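Long-range contacts in putative type VI secretion protein (Escherichia coli, PDB 6SKI), which acts as a phospholipase effector of the type VI secretion system, loaded on the VgrG spike and probably hydrolysing membrane phospholipids of the cells it reaches: residues Arg56-Asn61 against Gly251-Phe256; Phe257-Arg262 against Ile509-Phe514; Val419-Met424 against Thr443-Pro448. All coordinates share one frame; numbering follows the deposited sequence.

Contacts 1 and 2 form one continuous region, their centres about 10 Å apart: residues 251-256 and 257-262 follow each other in the loop between strands 237-243 and 278-284. They join directly where Asn255 O meets Ile509 N at 2.8 Å, probably a hydrogen bond. Contact 3 lies on the other side of the chain's centre, about 34 Å from contact 1 and 43 Å from contact 2 between centres. Ser197, His310 and Asp245 are placed as in the catalytic triad of an alpha/beta-hydrolase and probably form the active site. The loop of contacts 1 and 2 continues on from Asp245, whereas Met424 of contact 3 touches the preceding Phe244.

Contact 1 (Arg56-Asn61 against Gly251-Phe256); sequences RLMKFN and GGISNF
Leu57 O and Asn61 CB lie at the edge of the Phe256 ring, near its plane, the first 3.0 Å from Phe256 CZ and the second 3.8 Å from Phe256 CE2. Phe256 CG is anti to its own carbonyl carbon (chi1 -75°), which swings the ring back to the 56-61 backbone. The other flat groups are two amides, those of Asn61 and Asn255, whose side chains cross at about a right angle with their planes 33° apart.

Asn61 makes the largest single contribution. Its CG is anti to the backbone N, so the amide extends into the type I turn of Ile253-Phe256 and uses both ends there. Asn61 OD1 accepts from Asn255 N at 2.9 Å, in the carbonyl plane, while Asn61 ND2 donates to Ser254 OG at 3.1 Å, with the hydroxyl close to the amide plane. The two bonds hold the amide in this rotation and are consistent with the modelled placement of OD1 and ND2.

In the alpha/beta-hydrolase fold to which the family belongs, residues 251-256 lie in the loop between strands 237-243 and 278-284, and this contact ties that loop to the chain at the C-terminal part of helix 53-58. The backbones come closest at Lys59 and Gly251. Met58 O accepts Asn61 N, closing the type I turn Met58-Asn61, and also takes Gly252 N at 3.1 Å from above its carbonyl plane. Gly251 CA makes a C-H...O approach to the same oxygen; its backbone, at phi 109°, has a conformation that calls for glycine. Met58 bends at chi3, bringing Met58 CE to 3.5 Å from Gly252 N, and Met58 CG packs 4.3 Å from Ile253 CG2. Helix 144-154 covers Met58 through Ile150 and Ile153, and reaches Ile253 through Phe154.

Contact 2 (Phe257-Arg262 against Ile509-Phe514); sequences FDINGR and IFIHRF
Strand 509-511 is one arm of a small beta-hairpin, paired antiparallel with strand 500-502, and its other side receives the loop 257-262 of the alpha/beta-hydrolase domain. Ile509 makes the first link with its backbone: Ile509 O accepts the N-H of Phe257 N at 2.8 Å, nearly along the C=O axis. Since Asn255 also bonds to the backbone of Ile509, the loop engages this residue from two nearby positions.

At Phe510 the contact becomes aromatic. Phe510 CE2 comes to 3.4 Å from Phe257 CG, which is anti to its backbone N (chi1 173°) and so carries the Phe257 ring out beside the strand. The two rings are inclined at 34° with centroids 5.1 Å apart, an oblique pairing near the surface.

Ile511 returns to polar contact. Ile511 N donates to Asp258 OD1 at 2.9 Å in an almost straight bond (171°), meeting the carboxylate from above its plane. The carboxylate thus takes the strand N-H through OD1 and faces Arg513 with OD2. Ile511 CD1 also packs 4.3 Å from Ile259 CD1, both residues being buried, and both rest on helix 144-154, Ile511 on Leu146 and Ile259 on Ile150.

Beyond His512, Arg513 points toward the loop and approaches the same carboxylate. Bent at chi3, its side chain crosses Asp258 obliquely at the other oxygen: Arg513 CD is 3.5 Å from Asp258 OD2, and Arg513 NE forms a long salt bridge to Asp258 OD2 at 4.0 Å, the guanidinium edge turned to that oxygen.

Contact 3 (Val419-Met424 against Thr443-Pro448); sequences VCLRVM and TELQLP
Residues 419-424 are a regular part of helix 416-431, with Val423 N bonded back to Val419 O, while residues 443-448 form an irregular connection without strand structure. The nearest CA pairs run in reverse order, Val419 with Leu447, their CA atoms 7.5 Å apart, and Leu421 with Leu445, their CA atoms 8.6 Å apart. At these separations the contact is made by side chains.

Leu447 makes the main apolar contact from the loop. It points toward the helix and divides its two methyls: Leu447 CD2 lies against Val419 CG2 at 3.7 Å, and Leu447 CD1 against the aliphatic part of Arg422, 3.6 Å from Arg422 CD. Leu447 CG sits over one face of the guanidinium of Arg422, which is extended from CG to NE, with the two side chains meeting tip to tip.

The contact lies where the loop between helices 416-431 and 452-466 packs back on the first helix, beside the central sheet of the alpha/beta-hydrolase fold. Val423 and Met424 of the first helix rest on Phe280 and Ile282 of strand 278-284, while Val419 and Leu447 both touch Ala455 of the second helix.

Leu421, its CG anti to the backbone N (chi1 -174°), crosses Leu445 at about a right angle. Leu421 CD2 touches both methyls of Leu445, 3.6 Å from Leu445 CD2, and Leu421 also packs on Trp104 and Leu105 of helix 101-108.

Contact 1 (Arg56-Asn61 against Gly251-Phe256)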
loop_
_atom_site.group_PDB
_atom_site.type_symbol
_atom_site.label_atom_id
_atom_site.label_comp_id
_atom_site.label_asym_id
_atom_site.label_seq_id
_atom_site.Cartn_x
_atom_site.Cartn_y
_atom_site.Cartn_z
ATOM N N ARG A 56 -5.334 -6.171 -12.533
ATOM C CA ARG A 56 -6.701 -6.594 -12.801
ATOM C C ARG A 56 -6.735 -8.008 -13.362
ATOM O O ARG A 56 -7.649 -8.782 -13.060
ATOM C CB ARG A 56 -7.357 -5.610 -13.766
ATOM C CG ARG A 56 -7.536 -4.220 -13.184
ATOM C CD ARG A 56 -8.479 -3.388 -14.025
ATOM N NE ARG A 56 -8.566 -3.886 -15.393
ATOM C CZ ARG A 56 -7.967 -3.313 -16.432
ATOM N NH1 ARG A 56 -7.235 -2.222 -16.257
ATOM N NH2 ARG A 56 -8.098 -3.831 -17.644
ATOM N N LEU A 57 -5.741 -8.366 -14.177
ATOM C CA LEU A 57 -5.681 -9.721 -14.711
ATOM C C LEU A 57 -5.221 -10.718 -13.659
ATOM O O LEU A 57 -5.661 -11.870 -13.672
ATOM C CB LEU A 57 -4.759 -9.774 -15.926
ATOM C CG LEU A 57 -5.237 -8.990 -17.142
ATOM C CD1 LEU A 57 -4.287 -9.183 -18.299
ATOM C CD2 LEU A 57 -6.640 -9.410 -17.514
ATOM N N MET A 58 -4.338 -10.301 -12.749
ATOM C CA MET A 58 -3.994 -11.148 -11.615
ATOM C C MET A 58 -5.227 -11.498 -10.807
ATOM O O MET A 58 -5.312 -12.590 -10.238
ATOM C CB MET A 58 -2.974 -10.443 -10.722
ATOM C CG MET A 58 -1.594 -11.054 -10.730
ATOM S SD MET A 58 -0.546 -10.343 -9.455
ATOM C CE MET A 58 -0.922 -11.405 -8.067
ATOM N N LYS A 59 -6.190 -10.580 -10.749
ATOM C CA LYS A 59 -7.423 -10.859 -10.018
ATOM C C LYS A 59 -8.231 -11.990 -10.657
ATOM O O LYS A 59 -9.103 -12.567 -9.999
ATOM C CB LYS A 59 -8.257 -9.586 -9.895
ATOM C CG LYS A 59 -8.011 -8.849 -8.588
ATOM C CD LYS A 59 -8.839 -7.590 -8.467
ATOM C CE LYS A 59 -8.343 -6.517 -9.412
ATOM N NZ LYS A 59 -9.294 -5.377 -9.487
ATOM N N PHE A 60 -7.971 -12.318 -11.929
ATOM C CA PHE A 60 -8.654 -13.447 -12.561
ATOM C C PHE A 60 -8.374 -14.758 -11.844
ATOM O O PHE A 60 -9.217 -15.660 -11.857
ATOM C CB PHE A 60 -8.235 -13.595 -14.022
ATOM C CG PHE A 60 -9.077 -12.821 -14.987
ATOM C CD1 PHE A 60 -10.005 -13.469 -15.783
ATOM C CD2 PHE A 60 -8.918 -11.458 -15.129
ATOM C CE1 PHE A 60 -10.770 -12.771 -16.682
ATOM C CE2 PHE A 60 -9.683 -10.754 -16.031
ATOM C CZ PHE A 60 -10.609 -11.411 -16.808
ATOM N N ASN A 61 -7.193 -14.895 -11.251
ATOM C CA ASN A 61 -6.825 -16.129 -10.570
ATOM C C ASN A 61 -7.814 -16.440 -9.454
ATOM O O ASN A 61 -8.012 -15.632 -8.541
ATOM C CB ASN A 61 -5.409 -15.999 -10.012
ATOM C CG ASN A 61 -4.806 -17.327 -9.624
ATOM O OD1 ASN A 61 -4.454 -18.130 -10.480
ATOM N ND2 ASN A 61 -4.659 -17.556 -8.328
ATOM N N GLY A 251 -5.037 -11.352 -5.908
ATOM C CA GLY A 251 -4.979 -12.225 -7.053
ATOM C C GLY A 251 -3.897 -13.273 -6.901
ATOM O O GLY A 251 -3.455 -13.608 -5.799
ATOM N N GLY A 252 -3.464 -13.801 -8.037
ATOM C CA GLY A 252 -2.422 -14.809 -8.024
ATOM C C GLY A 252 -1.986 -15.138 -9.431
ATOM O O GLY A 252 -2.479 -14.570 -10.408
ATOM N N ILE A 253 -1.027 -16.056 -9.517
ATOM C CA ILE A 253 -0.538 -16.569 -10.789
ATOM C C ILE A 253 -0.561 -18.085 -10.855
ATOM O O ILE A 253 -0.045 -18.656 -11.818
ATOM C CB ILE A 253 0.879 -16.046 -11.098
ATOM C CG1 ILE A 253 1.875 -16.566 -10.064
ATOM C CG2 ILE A 253 0.894 -14.531 -11.144
ATOM C CD1 ILE A 253 3.243 -16.842 -10.631
ATOM N N SER A 254 -1.140 -18.758 -9.858
ATOM C CA SER A 254 -1.053 -20.213 -9.793
ATOM C C SER A 254 -1.760 -20.875 -10.968
ATOM O O SER A 254 -1.327 -21.929 -11.446
ATOM C CB SER A 254 -1.629 -20.713 -8.470
ATOM O OG SER A 254 -2.882 -20.113 -8.201
ATOM N N ASN A 255 -2.850 -20.281 -11.447
ATOM C CA ASN A 255 -3.636 -20.867 -12.523
ATOM C C ASN A 255 -3.314 -20.276 -13.886
ATOM O O ASN A 255 -3.956 -20.649 -14.871
ATOM C CB ASN A 255 -5.130 -20.710 -12.235
ATOM C CG ASN A 255 -5.546 -21.377 -10.946
ATOM O OD1 ASN A 255 -5.012 -22.419 -10.576
ATOM N ND2 ASN A 255 -6.502 -20.780 -10.253
ATOM N N PHE A 256 -2.342 -19.377 -13.974
ATOM C CA PHE A 256 -1.894 -18.845 -15.254
ATOM C C PHE A 256 -0.907 -19.826 -15.868
ATOM O O PHE A 256 0.166 -20.063 -15.307
ATOM C CB PHE A 256 -1.241 -17.477 -15.084
ATOM C CG PHE A 256 -2.209 -16.367 -14.827
ATOM C CD1 PHE A 256 -2.427 -15.391 -15.779
ATOM C CD2 PHE A 256 -2.888 -16.286 -13.628
ATOM C CE1 PHE A 256 -3.311 -14.367 -15.545
ATOM C CE2 PHE A 256 -3.772 -15.263 -13.388
ATOM C CZ PHE A 256 -3.982 -14.304 -14.348
#

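Contact 2 (Phe257-Arg262 against Ile509-Phe514)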
loop_
_atom_site.group_PDB
_atom_site.type_symbol
_atom_site.label_atom_id
_atom_site.label_comp_id
_atom_site.label_asym_id
_atom_site.label_seq_id
_atom_site.Cartn_x
_atom_site.Cartn_y
_atom_site.Cartn_z
ATOM N N PHE A 257 -1.263 -20.382 -17.027
ATOM C CA PHE A 257 -0.415 -21.385 -17.662
ATOM C C PHE A 257 0.957 -20.821 -18.006
ATOM O O PHE A 257 1.969 -21.524 -17.903
ATOM C CB PHE A 257 -1.100 -21.919 -18.918
ATOM C CG PHE A 257 -0.241 -22.837 -19.731
ATOM C CD1 PHE A 257 -0.028 -24.142 -19.332
ATOM C CD2 PHE A 257 0.354 -22.395 -20.898
ATOM C CE1 PHE A 257 0.762 -24.984 -20.077
ATOM C CE2 PHE A 257 1.144 -23.233 -21.645
ATOM C CZ PHE A 257 1.347 -24.530 -21.235
ATOM N N ASP A 258 1.010 -19.555 -18.413
ATOM C CA ASP A 258 2.248 -18.998 -18.945
ATOM C C ASP A 258 3.302 -18.811 -17.860
ATOM O O ASP A 258 4.497 -19.003 -18.114
ATOM C CB ASP A 258 1.957 -17.670 -19.638
ATOM C CG ASP A 258 0.896 -17.794 -20.707
ATOM O OD1 ASP A 258 -0.302 -17.696 -20.365
ATOM O OD2 ASP A 258 1.253 -17.983 -21.888
ATOM N N ILE A 259 2.889 -18.436 -16.651
ATOM C CA ILE A 259 3.808 -17.911 -15.651
ATOM C C ILE A 259 3.718 -18.618 -14.308
ATOM O O ILE A 259 4.429 -18.231 -13.379
ATOM C CB ILE A 259 3.606 -16.395 -15.462
ATOM C CG1 ILE A 259 2.137 -16.098 -15.181
ATOM C CG2 ILE A 259 4.070 -15.642 -16.694
ATOM C CD1 ILE A 259 1.799 -14.636 -15.209
ATOM N N ASN A 260 2.870 -19.640 -14.165
ATOM C CA ASN A 260 2.739 -20.287 -12.862
ATOM C C ASN A 260 4.011 -21.006 -12.433
ATOM O O ASN A 260 4.125 -21.390 -11.264
ATOM C CB ASN A 260 1.570 -21.275 -12.857
ATOM C CG ASN A 260 1.626 -22.259 -14.005
ATOM O OD1 ASN A 260 2.644 -22.394 -14.680
ATOM N ND2 ASN A 260 0.519 -22.952 -14.234
ATOM N N GLY A 261 4.963 -21.201 -13.347
ATOM C CA GLY A 261 6.196 -21.877 -12.981
ATOM C C GLY A 261 7.018 -21.099 -11.972
ATOM O O GLY A 261 7.685 -21.686 -11.116
ATOM N N ARG A 262 6.990 -19.770 -12.065
ATOM C CA ARG A 262 7.735 -18.934 -11.134
ATOM C C ARG A 262 7.296 -19.193 -9.699
ATOM O O ARG A 262 6.103 -19.296 -9.404
ATOM C CB ARG A 262 7.544 -17.458 -11.484
ATOM C CG ARG A 262 8.227 -16.496 -10.526
ATOM C CD ARG A 262 9.687 -16.289 -10.882
ATOM N NE ARG A 262 9.884 -16.041 -12.308
ATOM C CZ ARG A 262 9.957 -14.831 -12.852
ATOM N NH1 ARG A 262 10.141 -14.700 -14.159
ATOM N NH2 ARG A 262 9.843 -13.751 -12.092
ATOM N N ILE A 509 -5.737 -20.155 -16.981
ATOM C CA ILE A 509 -5.712 -18.897 -17.712
ATOM C C ILE A 509 -4.575 -18.946 -18.722
ATOM O O ILE A 509 -3.465 -19.384 -18.408
ATOM C CB ILE A 509 -5.558 -17.689 -16.770
ATOM C CG1 ILE A 509 -6.663 -17.692 -15.714
ATOM C CG2 ILE A 509 -5.591 -16.398 -17.556
ATOM C CD1 ILE A 509 -6.176 -17.996 -14.329
ATOM N N PHE A 510 -4.862 -18.488 -19.937
ATOM C CA PHE A 510 -3.914 -18.486 -21.041
ATOM C C PHE A 510 -3.846 -17.060 -21.557
ATOM O O PHE A 510 -4.838 -16.534 -22.070
ATOM C CB PHE A 510 -4.354 -19.450 -22.142
ATOM C CG PHE A 510 -4.276 -20.893 -21.746
ATOM C CD1 PHE A 510 -5.353 -21.518 -21.149
ATOM C CD2 PHE A 510 -3.131 -21.626 -21.978
ATOM C CE1 PHE A 510 -5.284 -22.839 -20.782
ATOM C CE2 PHE A 510 -3.060 -22.950 -21.617
ATOM C CZ PHE A 510 -4.136 -23.556 -21.015
ATOM N N ILE A 511 -2.686 -16.427 -21.403
ATOM C CA ILE A 511 -2.526 -15.057 -21.858
ATOM C C ILE A 511 -2.447 -15.032 -23.375
ATOM O O ILE A 511 -1.757 -15.851 -23.996
ATOM C CB ILE A 511 -1.279 -14.427 -21.219
ATOM C CG1 ILE A 511 -1.388 -14.472 -19.695
ATOM C CG2 ILE A 511 -1.088 -13.009 -21.702
ATOM C CD1 ILE A 511 -0.186 -13.919 -18.984
ATOM N N HIS A 512 -3.167 -14.096 -23.983
ATOM C CA HIS A 512 -3.092 -13.901 -25.425
ATOM C C HIS A 512 -1.787 -13.185 -25.735
ATOM O O HIS A 512 -1.693 -11.960 -25.607
ATOM C CB HIS A 512 -4.297 -13.115 -25.923
ATOM C CG HIS A 512 -5.536 -13.941 -26.048
ATOM N ND1 HIS A 512 -6.798 -13.391 -26.091
ATOM C CD2 HIS A 512 -5.704 -15.280 -26.135
ATOM C CE1 HIS A 512 -7.690 -14.358 -26.206
ATOM N NE2 HIS A 512 -7.053 -15.514 -26.233
ATOM N N ARG A 513 -0.782 -13.950 -26.149
ATOM C CA ARG A 513 0.570 -13.442 -26.309
ATOM C C ARG A 513 0.790 -12.740 -27.637
ATOM O O ARG A 513 1.850 -12.139 -27.834
ATOM C CB ARG A 513 1.570 -14.591 -26.159
ATOM C CG ARG A 513 1.585 -15.191 -24.763
ATOM C CD ARG A 513 2.741 -16.158 -24.527
ATOM N NE ARG A 513 2.791 -17.254 -25.492
ATOM C CZ ARG A 513 3.532 -17.252 -26.596
ATOM N NH1 ARG A 513 4.305 -16.213 -26.878
ATOM N NH2 ARG A 513 3.508 -18.296 -27.412
ATOM N N PHE A 514 -0.181 -12.794 -28.546
ATOM C CA PHE A 514 -0.060 -12.170 -29.857
ATOM C C PHE A 514 -1.100 -11.080 -30.074
ATOM O O PHE A 514 -1.285 -10.632 -31.211
ATOM C CB PHE A 514 -0.169 -13.233 -30.952
ATOM C CG PHE A 514 0.743 -14.400 -30.740
ATOM C CD1 PHE A 514 0.236 -15.685 -30.666
ATOM C CD2 PHE A 514 2.104 -14.213 -30.594
ATOM C CE1 PHE A 514 1.071 -16.761 -30.460
ATOM C CE2 PHE A 514 2.943 -15.285 -30.389
ATOM C CZ PHE A 514 2.425 -16.560 -30.321
#

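Contact 3 (Val419-Met424 against Thr443-Pro448)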
loop_
_atom_site.group_PDB
_atom_site.type_symbol
_atom_site.label_atom_id
_atom_site.label_comp_id
_atom_site.label_asym_id
_atom_site.label_seq_id
_atom_site.Cartn_x
_atom_site.Cartn_y
_atom_site.Cartn_z
ATOM N N VAL A 419 -11.119 9.075 9.943
ATOM C CA VAL A 419 -11.067 8.531 11.294
ATOM C C VAL A 419 -9.925 7.534 11.417
ATOM O O VAL A 419 -9.165 7.550 12.394
ATOM C CB VAL A 419 -12.417 7.888 11.657
ATOM C CG1 VAL A 419 -12.359 7.266 13.037
ATOM C CG2 VAL A 419 -13.533 8.907 11.570
ATOM N N CYS A 420 -9.780 6.654 10.426
ATOM C CA CYS A 420 -8.676 5.700 10.458
ATOM C C CYS A 420 -7.329 6.407 10.375
ATOM O O CYS A 420 -6.360 5.988 11.021
ATOM C CB CYS A 420 -8.836 4.700 9.320
ATOM S SG CYS A 420 -10.335 3.718 9.467
ATOM N N LEU A 421 -7.264 7.492 9.603
ATOM C CA LEU A 421 -6.077 8.333 9.563
ATOM C C LEU A 421 -5.743 8.878 10.939
ATOM O O LEU A 421 -4.582 8.880 11.350
ATOM C CB LEU A 421 -6.301 9.484 8.588
ATOM C CG LEU A 421 -5.103 10.378 8.307
ATOM C CD1 LEU A 421 -3.970 9.588 7.693
ATOM C CD2 LEU A 421 -5.525 11.510 7.416
ATOM N N ARG A 422 -6.749 9.374 11.655
ATOM C CA ARG A 422 -6.500 9.952 12.970
ATOM C C ARG A 422 -6.061 8.890 13.967
ATOM O O ARG A 422 -5.232 9.157 14.844
ATOM C CB ARG A 422 -7.741 10.693 13.455
ATOM C CG ARG A 422 -7.945 11.985 12.709
ATOM C CD ARG A 422 -9.364 12.473 12.760
ATOM N NE ARG A 422 -9.610 13.426 11.686
ATOM C CZ ARG A 422 -9.539 14.742 11.831
ATOM N NH1 ARG A 422 -9.223 15.265 13.006
ATOM N NH2 ARG A 422 -9.777 15.535 10.801
ATOM N N VAL A 423 -6.587 7.673 13.838
ATOM C CA VAL A 423 -6.130 6.591 14.707
ATOM C C VAL A 423 -4.668 6.257 14.430
ATOM O O VAL A 423 -3.864 6.092 15.361
ATOM C CB VAL A 423 -7.031 5.356 14.550
ATOM C CG1 VAL A 423 -6.604 4.278 15.517
ATOM C CG2 VAL A 423 -8.472 5.728 14.798
ATOM N N MET A 424 -4.291 6.161 13.153
ATOM C CA MET A 424 -2.889 5.899 12.832
ATOM C C MET A 424 -1.992 7.053 13.262
ATOM O O MET A 424 -0.853 6.834 13.686
ATOM C CB MET A 424 -2.723 5.610 11.343
ATOM C CG MET A 424 -1.352 5.058 10.980
ATOM S SD MET A 424 -0.921 3.496 11.766
ATOM C CE MET A 424 -2.070 2.381 10.984
ATOM N N THR A 443 -9.381 20.550 4.427
ATOM C CA THR A 443 -10.807 20.266 4.415
ATOM C C THR A 443 -11.118 18.876 3.888
ATOM O O THR A 443 -12.240 18.396 4.069
ATOM C CB THR A 443 -11.552 21.308 3.578
ATOM O OG1 THR A 443 -11.224 21.134 2.195
ATOM C CG2 THR A 443 -11.166 22.712 4.015
ATOM N N GLU A 444 -10.148 18.222 3.254
ATOM C CA GLU A 444 -10.291 16.826 2.879
ATOM C C GLU A 444 -10.136 15.897 4.070
ATOM O O GLU A 444 -10.453 14.710 3.956
ATOM C CB GLU A 444 -9.258 16.461 1.815
ATOM C CG GLU A 444 -9.674 16.800 0.402
ATOM C CD GLU A 444 -8.553 17.439 -0.390
ATOM O OE1 GLU A 444 -7.660 18.052 0.231
ATOM O OE2 GLU A 444 -8.563 17.327 -1.634
ATOM N N LEU A 445 -9.657 16.409 5.200
ATOM C CA LEU A 445 -9.410 15.613 6.390
ATOM C C LEU A 445 -10.339 15.984 7.535
ATOM O O LEU A 445 -10.199 15.440 8.634
ATOM C CB LEU A 445 -7.955 15.768 6.825
ATOM C CG LEU A 445 -6.937 15.148 5.871
ATOM C CD1 LEU A 445 -5.575 15.043 6.525
ATOM C CD2 LEU A 445 -7.418 13.794 5.390
ATOM N N GLN A 446 -11.291 16.880 7.299
ATOM C CA GLN A 446 -12.214 17.309 8.337
ATOM C C GLN A 446 -13.364 16.324 8.441
ATOM O O GLN A 446 -13.907 15.870 7.431
ATOM C CB GLN A 446 -12.750 18.712 8.052
ATOM C CG GLN A 446 -11.690 19.789 8.074
ATOM C CD GLN A 446 -10.821 19.724 9.312
ATOM O OE1 GLN A 446 -11.317 19.758 10.437
ATOM N NE2 GLN A 446 -9.514 19.619 9.112
ATOM N N LEU A 447 -13.726 15.999 9.670
ATOM C CA LEU A 447 -14.711 14.991 10.013
ATOM C C LEU A 447 -16.092 15.619 10.160
ATOM O O LEU A 447 -16.223 16.702 10.734
ATOM C CB LEU A 447 -14.326 14.300 11.311
ATOM C CG LEU A 447 -13.240 13.250 11.123
ATOM C CD1 LEU A 447 -12.982 12.545 12.417
ATOM C CD2 LEU A 447 -13.675 12.265 10.063
ATOM N N PRO A 448 -17.125 14.964 9.635
ATOM C CA PRO A 448 -18.489 15.422 9.898
ATOM C C PRO A 448 -18.791 15.351 11.384
ATOM O O PRO A 448 -18.179 14.580 12.124
ATOM C CB PRO A 448 -19.352 14.437 9.102
ATOM C CG PRO A 448 -18.444 13.905 8.055
ATOM C CD PRO A 448 -17.101 13.824 8.707
#